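Local coordinates for protein dihydropteroate synthase (PDB 6PZ2) that probably catalyses the folate-pathway condensation of a pterin pyrophosphate with p-aminobenzoate to give dihydropteroate, at residues 6-17 and 244-255; 109-117 and 132-141. All blocks are in the same frame, centred on the assembly; numbering follows the deposited sequence.

Both interactions are buried pairs of neighbouring parallel strands in one TIM barrel, their centres about 17 Å apart, and both reach the bound pteroic acid. Interaction 1 joins the first strand, 13-19, to the last barrel strand, 245-248, so that residues 109-117 and 132-141 of interaction 2 lie inside the chain loop it closes. Interaction 2 instead pairs strands that follow each other in sequence, around helix 123-129. Their chemistry at the pocket differs: 6-17 with 244-255 lays the guanidinium of Arg247 over the pterin and turns it, with the His249 imidazole, on a sulfate, whereas 109-117 with 132-141 supplies an amide and sulfur atoms. Inside the barrel the two meet where Met15 packs against Met110.

Interaction 1: 6-17 and 244-255; sequences FDYGKRTYIMGI and DIVRVHDVYENL. With PT1 (pteroic acid), chain K; SO4 (sulfate ion), chain C; SO4 (sulfate ion), chain B.
Closure of the TIM barrel pairs the first strand with the last: Tyr13, Ile14, Met15 and Gly16 run parallel to Ile245, Val246, Arg247 and Val248. Backbone hydrogen bonds alternate along them, among them Met15 N to Val246 O (2.9 Å) and Val248 N to Met15 O. On the helix-facing side, Ile14 lies alongside Val246, its CD1 tight against Val246 CG2 at 3.5 Å, and its CG1 meets Leu255 CD1; Gly16 leaves room there for Val251. At the barrel bottom a water links Gly9 N, Arg11 O and Asp244 OD1, while Asp244 OD2 accepts from Ile206 N.

At the catalytic end, Arg247 has CG anti to the backbone N (chi1 179°) and its chain extended as far as NE, and its guanidinium is sandwiched: Ile17 CG1 covers one face, and pteroic acid the other, with N8 3.3 Å from Arg247 CZ. Its NE forms a salt bridge with Asp53, and its NH2 reaches a sulfate O2 at 2.8 Å. The Ile17 CD1 methyl sits over the His249 ring in a CH-pi contact, 3.6 Å from the centroid. His249 NE2 donates to sulfate O4, 2.8 Å away, and ND1 is hydrogen-bonded to Ser211 OG. Donors from Arg247 and His249 converging on one anion are consistent with a site for the substrate's pyrophosphate.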
loop_
_atom_site.group_PDB
_atom_site.type_symbol
_atom_site.label_atom_id
_atom_site.label_comp_id
_atom_site.label_asym_id
_atom_site.label_seq_id
_atom_site.Cartn_x
_atom_site.Cartn_y
_atom_site.Cartn_z
ATOM N N PHE A 6 2.733 23.909 1.367
ATOM C CA PHE A 6 3.655 22.797 1.354
ATOM C C PHE A 6 4.513 22.904 0.107
ATOM O O PHE A 6 4.074 23.422 -0.897
ATOM C CB PHE A 6 2.956 21.444 1.280
ATOM C CG PHE A 6 2.068 21.132 2.451
ATOM C CD1 PHE A 6 2.491 21.377 3.743
ATOM C CD2 PHE A 6 0.829 20.549 2.249
ATOM C CE1 PHE A 6 1.670 21.088 4.816
ATOM C CE2 PHE A 6 0.006 20.269 3.325
ATOM C CZ PHE A 6 0.423 20.539 4.601
ATOM N N ASP A 7 5.674 22.277 0.186
ATOM C CA ASP A 7 6.621 22.268 -0.917
ATOM C C ASP A 7 6.290 21.118 -1.878
ATOM O O ASP A 7 6.940 20.071 -1.843
ATOM C CB ASP A 7 8.022 22.164 -0.310
ATOM C CG ASP A 7 9.144 22.220 -1.320
ATOM O OD1 ASP A 7 10.303 22.013 -0.900
ATOM O OD2 ASP A 7 8.844 22.482 -2.500
ATOM N N TYR A 8 5.294 21.313 -2.736
ATOM C CA TYR A 8 4.661 20.204 -3.460
ATOM C C TYR A 8 5.655 19.493 -4.374
ATOM O O TYR A 8 6.403 20.134 -5.084
ATOM C CB TYR A 8 3.478 20.700 -4.289
ATOM C CG TYR A 8 2.323 21.090 -3.406
ATOM C CD1 TYR A 8 1.758 20.156 -2.558
ATOM C CD2 TYR A 8 1.818 22.384 -3.385
ATOM C CE1 TYR A 8 0.686 20.479 -1.741
ATOM C CE2 TYR A 8 0.748 22.722 -2.572
ATOM C CZ TYR A 8 0.171 21.766 -1.758
ATOM O OH TYR A 8 -0.849 22.085 -0.911
ATOM N N GLY A 9 5.675 18.168 -4.350
ATOM C CA GLY A 9 6.636 17.477 -5.200
ATOM C C GLY A 9 7.821 16.950 -4.408
ATOM O O GLY A 9 8.439 15.961 -4.788
ATOM N N LYS A 10 8.115 17.550 -3.267
ATOM C CA LYS A 10 9.217 17.064 -2.470
ATOM C C LYS A 10 8.862 15.726 -1.807
ATOM O O LYS A 10 9.739 14.892 -1.631
ATOM C CB LYS A 10 9.557 18.083 -1.387
ATOM C CG LYS A 10 10.742 17.704 -0.525
ATOM C CD LYS A 10 10.769 18.447 0.787
ATOM C CE LYS A 10 12.129 18.381 1.450
ATOM N NZ LYS A 10 12.157 19.198 2.687
ATOM N N ARG A 11 7.614 15.549 -1.373
ATOM C CA ARG A 11 7.185 14.342 -0.683
ATOM C C ARG A 11 5.650 14.355 -0.615
ATOM O O ARG A 11 5.017 15.291 -1.093
ATOM C CB ARG A 11 7.771 14.252 0.728
ATOM C CG ARG A 11 7.252 15.308 1.696
ATOM C CD ARG A 11 7.786 15.119 3.099
ATOM N NE ARG A 11 7.414 16.141 4.075
ATOM C CZ ARG A 11 6.365 16.101 4.896
ATOM N NH1 ARG A 11 6.287 16.996 5.873
ATOM N NH2 ARG A 11 5.403 15.199 4.734
ATOM N N THR A 12 5.074 13.315 -0.035
ATOM C CA THR A 12 3.650 13.267 0.219
ATOM C C THR A 12 3.409 13.878 1.601
ATOM O O THR A 12 4.257 13.703 2.487
ATOM C CB THR A 12 3.135 11.830 0.149
ATOM O OG1 THR A 12 3.422 11.289 -1.141
ATOM C CG2 THR A 12 1.644 11.759 0.378
ATOM N N TYR A 13 2.331 14.670 1.702
ATOM C CA TYR A 13 1.927 15.374 2.917
ATOM C C TYR A 13 0.685 14.658 3.444
ATOM O O TYR A 13 -0.103 14.087 2.660
ATOM C CB TYR A 13 1.736 16.878 2.649
ATOM C CG TYR A 13 3.010 17.576 2.241
ATOM C CD1 TYR A 13 3.913 18.027 3.184
ATOM C CD2 TYR A 13 3.371 17.664 0.915
ATOM C CE1 TYR A 13 5.130 18.581 2.819
ATOM C CE2 TYR A 13 4.576 18.226 0.528
ATOM C CZ TYR A 13 5.470 18.666 1.485
ATOM O OH TYR A 13 6.657 19.213 1.100
ATOM N N ILE A 14 0.575 14.674 4.760
ATOM C CA ILE A 14 -0.446 13.942 5.424
ATOM C C ILE A 14 -1.386 14.917 6.129
ATOM O O ILE A 14 -0.965 15.701 6.958
ATOM C CB ILE A 14 0.150 12.940 6.437
ATOM C CG1 ILE A 14 1.211 12.036 5.803
ATOM C CG2 ILE A 14 -0.968 12.136 7.085
ATOM C CD1 ILE A 14 0.695 11.192 4.659
ATOM N N MET A 15 -2.670 14.758 5.857
ATOM C CA MET A 15 -3.695 15.536 6.518
ATOM C C MET A 15 -4.423 14.619 7.503
ATOM O O MET A 15 -5.052 13.687 7.079
ATOM C CB MET A 15 -4.665 16.126 5.481
ATOM C CG MET A 15 -5.980 16.696 6.034
ATOM S SD MET A 15 -7.078 17.306 4.698
ATOM C CE MET A 15 -6.206 18.837 4.381
ATOM N N GLY A 16 -4.370 14.899 8.804
ATOM C CA GLY A 16 -5.113 14.118 9.791
ATOM C C GLY A 16 -6.531 14.612 9.991
ATOM O O GLY A 16 -6.809 15.784 9.980
ATOM N N ILE A 17 -7.458 13.716 10.243
ATOM C CA ILE A 17 -8.845 14.093 10.352
ATOM C C ILE A 17 -9.200 14.353 11.821
ATOM O O ILE A 17 -8.947 13.509 12.663
ATOM C CB ILE A 17 -9.700 12.973 9.745
ATOM C CG1 ILE A 17 -9.402 12.829 8.254
ATOM C CG2 ILE A 17 -11.174 13.221 10.040
ATOM C CD1 ILE A 17 -9.957 11.574 7.625
ATOM N N ASP A 244 -0.628 14.500 -3.817
ATOM C CA ASP A 244 0.293 15.293 -3.003
ATOM C C ASP A 244 -0.074 15.210 -1.524
ATOM O O ASP A 244 0.783 15.351 -0.664
ATOM C CB ASP A 244 0.227 16.762 -3.429
ATOM C CG ASP A 244 0.887 16.973 -4.773
ATOM O OD1 ASP A 244 2.141 16.846 -4.824
ATOM O OD2 ASP A 244 0.143 17.172 -5.770
ATOM N N ILE A 245 -1.366 15.069 -1.236
ATOM C CA ILE A 245 -1.821 15.114 0.117
ATOM C C ILE A 245 -2.857 14.008 0.266
ATOM O O ILE A 245 -3.770 13.969 -0.570
ATOM C CB ILE A 245 -2.489 16.468 0.461
ATOM C CG1 ILE A 245 -1.616 17.670 0.088
ATOM C CG2 ILE A 245 -2.917 16.485 1.918
ATOM C CD1 ILE A 245 -2.239 19.026 0.340
ATOM N N VAL A 246 -2.762 13.222 1.335
ATOM C CA VAL A 246 -3.791 12.236 1.637
ATOM C C VAL A 246 -4.456 12.621 2.954
ATOM O O VAL A 246 -3.784 12.961 3.921
ATOM C CB VAL A 246 -3.249 10.792 1.692
ATOM C CG1 VAL A 246 -2.862 10.315 0.305
ATOM C CG2 VAL A 246 -2.081 10.620 2.653
ATOM N N ARG A 247 -5.777 12.526 2.974
ATOM C CA ARG A 247 -6.555 12.839 4.156
ATOM C C ARG A 247 -6.912 11.503 4.817
ATOM O O ARG A 247 -7.716 10.783 4.247
ATOM C CB ARG A 247 -7.838 13.588 3.749
ATOM C CG ARG A 247 -8.791 13.977 4.873
ATOM C CD ARG A 247 -10.035 14.716 4.393
ATOM N NE ARG A 247 -11.022 15.041 5.417
ATOM C CZ ARG A 247 -11.900 14.198 5.942
ATOM N NH1 ARG A 247 -12.005 12.952 5.501
ATOM N NH2 ARG A 247 -12.666 14.610 6.938
ATOM N N VAL A 248 -6.429 11.241 6.027
ATOM C CA VAL A 248 -6.474 9.925 6.656
ATOM C C VAL A 248 -6.844 10.021 8.137
ATOM O O VAL A 248 -6.535 11.015 8.794
ATOM C CB VAL A 248 -5.138 9.183 6.504
ATOM C CG1 VAL A 248 -4.878 8.850 5.041
ATOM C CG2 VAL A 248 -3.991 9.983 7.114
ATOM N N HIS A 249 -7.511 8.973 8.637
ATOM C CA HIS A 249 -7.659 8.784 10.080
ATOM C C HIS A 249 -6.384 8.267 10.762
ATOM O O HIS A 249 -6.192 8.531 11.934
ATOM C CB HIS A 249 -8.760 7.777 10.368
ATOM C CG HIS A 249 -10.057 8.234 9.810
ATOM N ND1 HIS A 249 -10.471 7.859 8.544
ATOM C CD2 HIS A 249 -11.021 9.016 10.342
ATOM C CE1 HIS A 249 -11.647 8.410 8.321
ATOM N NE2 HIS A 249 -12.010 9.137 9.402
ATOM N N ASP A 250 -5.573 7.455 10.093
ATOM C CA ASP A 250 -4.489 6.757 10.748
ATOM C C ASP A 250 -3.201 7.359 10.192
ATOM O O ASP A 250 -2.698 6.997 9.122
ATOM C CB ASP A 250 -4.546 5.247 10.507
ATOM C CG ASP A 250 -5.840 4.598 10.966
ATOM O OD1 ASP A 250 -6.751 4.377 10.134
ATOM O OD2 ASP A 250 -5.935 4.345 12.160
ATOM N N VAL A 251 -2.683 8.297 10.930
ATOM C CA VAL A 251 -1.655 9.126 10.346
ATOM C C VAL A 251 -0.332 8.348 10.189
ATOM O O VAL A 251 0.310 8.404 9.126
ATOM C CB VAL A 251 -1.514 10.414 11.175
ATOM C CG1 VAL A 251 -0.215 11.165 10.855
ATOM C CG2 VAL A 251 -2.740 11.305 10.954
ATOM N N TYR A 252 0.089 7.639 11.228
ATOM C CA TYR A 252 1.429 7.030 11.268
ATOM C C TYR A 252 1.584 5.989 10.146
ATOM O O TYR A 252 2.529 6.002 9.338
ATOM C CB TYR A 252 1.649 6.346 12.621
ATOM C CG TYR A 252 2.975 5.634 12.718
ATOM C CD1 TYR A 252 4.141 6.371 12.834
ATOM C CD2 TYR A 252 3.073 4.253 12.610
ATOM C CE1 TYR A 252 5.373 5.741 12.897
ATOM C CE2 TYR A 252 4.301 3.605 12.651
ATOM C CZ TYR A 252 5.446 4.361 12.827
ATOM O OH TYR A 252 6.682 3.800 12.861
ATOM N N GLU A 253 0.586 5.115 10.075
ATOM C CA GLU A 253 0.596 4.011 9.136
ATOM C C GLU A 253 0.598 4.560 7.711
ATOM O O GLU A 253 1.432 4.172 6.894
ATOM C CB GLU A 253 -0.588 3.082 9.399
ATOM C CG GLU A 253 -0.524 2.405 10.752
ATOM C CD GLU A 253 -1.133 3.200 11.904
ATOM O OE1 GLU A 253 -1.559 4.369 11.723
ATOM O OE2 GLU A 253 -1.183 2.642 12.999
ATOM N N ASN A 254 -0.269 5.520 7.406
ATOM C CA ASN A 254 -0.251 6.065 6.058
ATOM C C ASN A 254 1.060 6.821 5.801
ATOM O O ASN A 254 1.549 6.785 4.681
ATOM C CB ASN A 254 -1.455 6.952 5.778
ATOM C CG ASN A 254 -2.721 6.135 5.603
ATOM O OD1 ASN A 254 -2.957 5.638 4.504
ATOM N ND2 ASN A 254 -3.502 6.020 6.667
ATOM N N LEU A 255 1.587 7.562 6.769
ATOM C CA LEU A 255 2.883 8.255 6.515
ATOM C C LEU A 255 3.992 7.242 6.175
ATOM O O LEU A 255 4.780 7.494 5.245
ATOM C CB LEU A 255 3.278 9.081 7.741
ATOM C CG LEU A 255 4.612 9.828 7.653
ATOM C CD1 LEU A 255 4.686 10.777 6.477
ATOM C CD2 LEU A 255 4.862 10.615 8.925
HETATM C C2 PT1 K . -12.515 13.844 1.011
HETATM C C3 PT1 K . -13.369 13.964 2.181
HETATM C C5 PT1 K . -13.335 15.282 2.817
HETATM N N6 PT1 K . -14.137 12.971 2.702
HETATM C C7 PT1 K . -11.833 16.070 1.190
HETATM N N9 PT1 K . -12.596 16.250 2.277
HETATM C C10 PT1 K . -14.899 13.206 3.782
HETATM N N11 PT1 K . -11.076 17.070 0.701
HETATM C C12 PT1 K . -14.903 14.476 4.371
HETATM C C21 PT1 K . -18.469 6.452 2.282
HETATM O O22 PT1 K . -18.797 6.138 1.128
HETATM O O1 PT1 K . -12.437 12.694 0.325
HETATM N N4 PT1 K . -11.807 14.892 0.543
HETATM N N8 PT1 K . -14.103 15.467 3.912
HETATM C C13 PT1 K . -15.776 12.098 4.326
HETATM N N14 PT1 K . -16.722 11.722 3.282
HETATM C C15 PT1 K . -17.165 10.457 3.112
HETATM C C16 PT1 K . -16.996 9.459 4.080
HETATM C C17 PT1 K . -17.753 10.130 1.898
HETATM C C18 PT1 K . -17.455 8.171 3.821
HETATM C C19 PT1 K . -18.209 8.841 1.633
HETATM C C20 PT1 K . -18.047 7.858 2.595
HETATM O O23 PT1 K . -18.434 5.586 3.159
HETATM S S SO4 C . 9.352 19.013 4.857
HETATM O O1 SO4 C . 8.604 19.695 3.741
HETATM O O2 SO4 C . 8.623 18.726 6.106
HETATM O O3 SO4 C . 9.820 17.695 4.374
HETATM O O4 SO4 C . 10.505 19.835 5.295
HETATM S S SO4 B . -14.546 11.129 7.705
HETATM O O1 SO4 B . -15.893 10.651 7.320
HETATM O O2 SO4 B . -14.483 12.600 7.559
HETATM O O3 SO4 B . -13.530 10.501 6.830
HETATM O O4 SO4 B . -14.277 10.761 9.114
HETATM O O HOH W 1 3.730 17.021 -2.919
HETATM O O HOH W 2 -8.208 11.000 12.961
#

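Interaction 2: 109-117 and 132-141; sequences TMVNDVWGL and AEVCIMHNQD. With PT1 (pteroic acid), chain K.
Strands 110-113 and 133-137 form a right-handed beta-alpha-beta unit of the TIM barrel, with helix 123-129 between them. Main-chain hydrogen bonds come first: Glu133 N to Thr109 O, Val111 N to Glu133 O (2.9 Å), Cys135 N to Val111 O and Asp113 N to Cys135 O hold the strands in parallel register, and a weak Met137 N to Asp113 O bond ends the series. Asp113 holds the turn that follows from within: its OD1 takes Trp115 N at 2.8 Å, an Asx turn, and its OD2 takes Leu117 N.

Apolar packing fills the helix-facing side, where Leu117 CD2 reaches Val134 CG2, and Leu117 CD1 lies 4.1 Å from Ile136 CD1. Gly116, at positive phi, brings its bare CA against Ile136 CG2 (3.6 Å) and close to Met137 O, a place that suits a residue without a side chain.

Facing the barrel interior, Asn112 uses both ends of its amide on the pterin: OD1 accepts from pteroic acid N11 at 2.8 Å, and ND2 donates to N9 at 3.1 Å. Cys135 CB packs against that same OD1. Met137, CG anti to the backbone N and extended through chi2, brings SD to 3.5 Å from N4 of pteroic acid; the bend at chi3 (85°) turns CE back against Val114 CB.

Beyond the strands, the Asn139 amide stacks on the Trp115 indole, planes 13° apart, while its ND2 donates to Val114 O at 2.8 Å.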
loop_
_atom_site.group_PDB
_atom_site.type_symbol
_atom_site.label_atom_id
_atom_site.label_comp_id
_atom_site.label_asym_id
_atom_site.label_seq_id
_atom_site.Cartn_x
_atom_site.Cartn_y
_atom_site.Cartn_z
ATOM N N THR A 109 -5.417 27.943 7.868
ATOM C CA THR A 109 -4.648 28.111 6.626
ATOM C C THR A 109 -5.446 27.749 5.368
ATOM O O THR A 109 -5.245 28.371 4.356
ATOM C CB THR A 109 -3.388 27.241 6.649
ATOM O OG1 THR A 109 -2.690 27.606 7.837
ATOM C CG2 THR A 109 -2.506 27.432 5.440
ATOM N N MET A 110 -6.328 26.764 5.401
ATOM C CA MET A 110 -6.909 26.242 4.176
ATOM C C MET A 110 -8.403 25.995 4.416
ATOM O O MET A 110 -8.784 25.632 5.506
ATOM C CB MET A 110 -6.253 24.899 3.826
ATOM C CG MET A 110 -7.027 24.048 2.810
ATOM S SD MET A 110 -6.223 22.452 2.395
ATOM C CE MET A 110 -4.896 23.018 1.334
ATOM N N VAL A 111 -9.231 26.244 3.417
ATOM C CA VAL A 111 -10.611 25.844 3.476
ATOM C C VAL A 111 -10.702 24.571 2.634
ATOM O O VAL A 111 -10.351 24.548 1.476
ATOM C CB VAL A 111 -11.545 26.953 2.949
ATOM C CG1 VAL A 111 -12.985 26.476 2.874
ATOM C CG2 VAL A 111 -11.451 28.228 3.775
ATOM N N ASN A 112 -11.226 23.537 3.242
ATOM C CA ASN A 112 -11.499 22.314 2.599
ATOM C C ASN A 112 -12.990 22.273 2.253
ATOM O O ASN A 112 -13.799 21.858 3.081
ATOM C CB ASN A 112 -11.093 21.155 3.515
ATOM C CG ASN A 112 -11.355 19.797 2.896
ATOM O OD1 ASN A 112 -11.427 19.717 1.675
ATOM N ND2 ASN A 112 -11.511 18.758 3.715
ATOM N N ASP A 113 -13.332 22.578 1.014
ATOM C CA ASP A 113 -14.752 22.676 0.632
ATOM C C ASP A 113 -15.206 21.435 -0.137
ATOM O O ASP A 113 -14.901 21.313 -1.311
ATOM C CB ASP A 113 -14.963 23.898 -0.259
ATOM C CG ASP A 113 -16.418 24.192 -0.581
ATOM O OD1 ASP A 113 -17.282 23.341 -0.293
ATOM O OD2 ASP A 113 -16.678 25.301 -1.074
ATOM N N VAL A 114 -16.042 20.610 0.475
ATOM C CA VAL A 114 -16.513 19.373 -0.154
ATOM C C VAL A 114 -17.621 19.643 -1.172
ATOM O O VAL A 114 -18.171 18.671 -1.688
ATOM C CB VAL A 114 -17.006 18.329 0.862
ATOM C CG1 VAL A 114 -15.902 17.919 1.836
ATOM C CG2 VAL A 114 -18.257 18.788 1.599
ATOM N N TRP A 115 -17.939 20.896 -1.458
ATOM C CA TRP A 115 -18.794 21.228 -2.615
ATOM C C TRP A 115 -18.045 22.078 -3.644
ATOM O O TRP A 115 -18.608 22.504 -4.636
ATOM C CB TRP A 115 -20.071 21.910 -2.134
ATOM C CG TRP A 115 -21.086 20.894 -1.738
ATOM C CD1 TRP A 115 -21.457 20.509 -0.485
ATOM C CD2 TRP A 115 -21.821 20.073 -2.651
ATOM N NE1 TRP A 115 -22.399 19.509 -0.556
ATOM C CE2 TRP A 115 -22.631 19.218 -1.874
ATOM C CE3 TRP A 115 -21.860 19.987 -4.046
ATOM C CZ2 TRP A 115 -23.470 18.272 -2.453
ATOM C CZ3 TRP A 115 -22.723 19.078 -4.616
ATOM C CH2 TRP A 115 -23.511 18.239 -3.828
ATOM N N GLY A 116 -16.752 22.294 -3.443
ATOM C CA GLY A 116 -15.934 22.841 -4.512
ATOM C C GLY A 116 -16.423 24.207 -4.973
ATOM O O GLY A 116 -16.404 24.510 -6.169
ATOM N N LEU A 117 -16.810 25.001 -3.976
ATOM C CA LEU A 117 -17.201 26.379 -4.053
ATOM C C LEU A 117 -18.635 26.470 -4.584
ATOM O O LEU A 117 -19.046 27.562 -4.843
ATOM C CB LEU A 117 -16.278 27.206 -4.949
ATOM C CG LEU A 117 -14.791 27.115 -4.646
ATOM C CD1 LEU A 117 -14.015 27.956 -5.632
ATOM C CD2 LEU A 117 -14.486 27.563 -3.230
ATOM N N ALA A 132 -6.602 32.706 1.308
ATOM C CA ALA A 132 -6.493 31.368 1.886
ATOM C C ALA A 132 -6.109 30.348 0.801
ATOM O O ALA A 132 -6.284 30.563 -0.411
ATOM C CB ALA A 132 -7.818 31.010 2.496
ATOM N N GLU A 133 -5.655 29.187 1.261
ATOM C CA GLU A 133 -5.569 28.015 0.415
ATOM C C GLU A 133 -6.954 27.381 0.405
ATOM O O GLU A 133 -7.688 27.549 1.371
ATOM C CB GLU A 133 -4.539 27.038 0.961
ATOM C CG GLU A 133 -3.451 27.788 1.675
ATOM C CD GLU A 133 -2.093 27.440 1.143
ATOM O OE1 GLU A 133 -1.643 28.136 0.219
ATOM O OE2 GLU A 133 -1.552 26.441 1.632
ATOM N N VAL A 134 -7.277 26.730 -0.697
ATOM C CA VAL A 134 -8.531 26.017 -0.786
ATOM C C VAL A 134 -8.313 24.655 -1.461
ATOM O O VAL A 134 -7.595 24.510 -2.458
ATOM C CB VAL A 134 -9.592 26.859 -1.516
ATOM C CG1 VAL A 134 -9.117 27.367 -2.863
ATOM C CG2 VAL A 134 -10.916 26.121 -1.678
ATOM N N CYS A 135 -9.015 23.673 -0.914
ATOM C CA CYS A 135 -9.205 22.433 -1.569
ATOM C C CYS A 135 -10.590 22.438 -2.208
ATOM O O CYS A 135 -11.601 22.458 -1.523
ATOM C CB CYS A 135 -9.067 21.255 -0.609
ATOM S SG CYS A 135 -9.335 19.641 -1.398
ATOM N N ILE A 136 -10.576 22.289 -3.520
ATOM C CA ILE A 136 -11.782 22.212 -4.313
ATOM C C ILE A 136 -12.059 20.747 -4.623
ATOM O O ILE A 136 -11.387 20.144 -5.443
ATOM C CB ILE A 136 -11.634 22.985 -5.636
ATOM C CG1 ILE A 136 -11.309 24.456 -5.395
ATOM C CG2 ILE A 136 -12.875 22.804 -6.499
ATOM C CD1 ILE A 136 -11.158 25.261 -6.676
ATOM N N MET A 137 -13.099 20.229 -4.017
ATOM C CA MET A 137 -13.415 18.855 -4.152
ATOM C C MET A 137 -14.613 18.687 -5.095
ATOM O O MET A 137 -15.552 19.448 -5.007
ATOM C CB MET A 137 -13.762 18.248 -2.793
ATOM C CG MET A 137 -13.780 16.731 -2.815
ATOM S SD MET A 137 -14.535 15.950 -1.393
ATOM C CE MET A 137 -16.259 15.971 -1.892
ATOM N N HIS A 138 -14.547 17.683 -5.960
ATOM C CA HIS A 138 -15.634 17.334 -6.858
ATOM C C HIS A 138 -16.768 16.701 -6.054
ATOM O O HIS A 138 -16.521 15.791 -5.263
ATOM C CB HIS A 138 -15.179 16.358 -7.956
ATOM C CG HIS A 138 -16.328 15.874 -8.777
ATOM N ND1 HIS A 138 -16.976 14.675 -8.536
ATOM C CD2 HIS A 138 -17.001 16.479 -9.779
ATOM C CE1 HIS A 138 -17.979 14.552 -9.383
ATOM N NE2 HIS A 138 -18.016 15.648 -10.158
ATOM N N ASN A 139 -18.015 17.077 -6.327
ATOM C CA ASN A 139 -19.154 16.478 -5.612
ATOM C C ASN A 139 -20.402 16.691 -6.463
ATOM O O ASN A 139 -20.428 17.634 -7.211
ATOM C CB ASN A 139 -19.366 17.176 -4.261
ATOM C CG ASN A 139 -20.284 16.466 -3.292
ATOM O OD1 ASN A 139 -20.950 15.482 -3.630
ATOM N ND2 ASN A 139 -20.268 16.929 -2.054
ATOM N N GLN A 140 -21.409 15.842 -6.332
ATOM C CA GLN A 140 -22.680 16.073 -6.979
ATOM C C GLN A 140 -23.712 15.209 -6.256
ATOM O O GLN A 140 -23.354 14.272 -5.501
ATOM C CB GLN A 140 -22.647 15.737 -8.471
ATOM C CG GLN A 140 -22.544 14.237 -8.771
ATOM C CD GLN A 140 -22.686 13.853 -10.225
ATOM O OE1 GLN A 140 -22.299 14.604 -11.121
ATOM N NE2 GLN A 140 -23.238 12.667 -10.455
ATOM N N ASP A 141 -24.984 15.488 -6.495
ATOM C CA ASP A 141 -25.964 14.545 -5.940
ATOM C C ASP A 141 -26.287 13.459 -6.959
ATOM O O ASP A 141 -26.413 13.732 -8.144
ATOM C CB ASP A 141 -27.262 15.207 -5.489
ATOM C CG ASP A 141 -27.079 16.020 -4.223
ATOM O OD1 ASP A 141 -26.125 15.751 -3.439
ATOM O OD2 ASP A 141 -27.826 16.984 -4.091
HETATM C C2 PT1 K . -12.515 13.844 1.011
HETATM C C3 PT1 K . -13.369 13.964 2.181
HETATM C C5 PT1 K . -13.335 15.282 2.817
HETATM N N6 PT1 K . -14.137 12.971 2.702
HETATM C C7 PT1 K . -11.833 16.070 1.190
HETATM N N9 PT1 K . -12.596 16.250 2.277
HETATM C C10 PT1 K . -14.899 13.206 3.782
HETATM N N11 PT1 K . -11.076 17.070 0.701
HETATM C C12 PT1 K . -14.903 14.476 4.371
HETATM C C21 PT1 K . -18.469 6.452 2.282
HETATM O O22 PT1 K . -18.797 6.138 1.128
HETATM O O1 PT1 K . -12.437 12.694 0.325
HETATM N N4 PT1 K . -11.807 14.892 0.543
HETATM N N8 PT1 K . -14.103 15.467 3.912
HETATM C C13 PT1 K . -15.776 12.098 4.326
HETATM N N14 PT1 K . -16.722 11.722 3.282
HETATM C C15 PT1 K . -17.165 10.457 3.112
HETATM C C16 PT1 K . -16.996 9.459 4.080
HETATM C C17 PT1 K . -17.753 10.130 1.898
HETATM C C18 PT1 K . -17.455 8.171 3.821
HETATM C C19 PT1 K . -18.209 8.841 1.633
HETATM C C20 PT1 K . -18.047 7.858 2.595
HETATM O O23 PT1 K . -18.434 5.586 3.159
#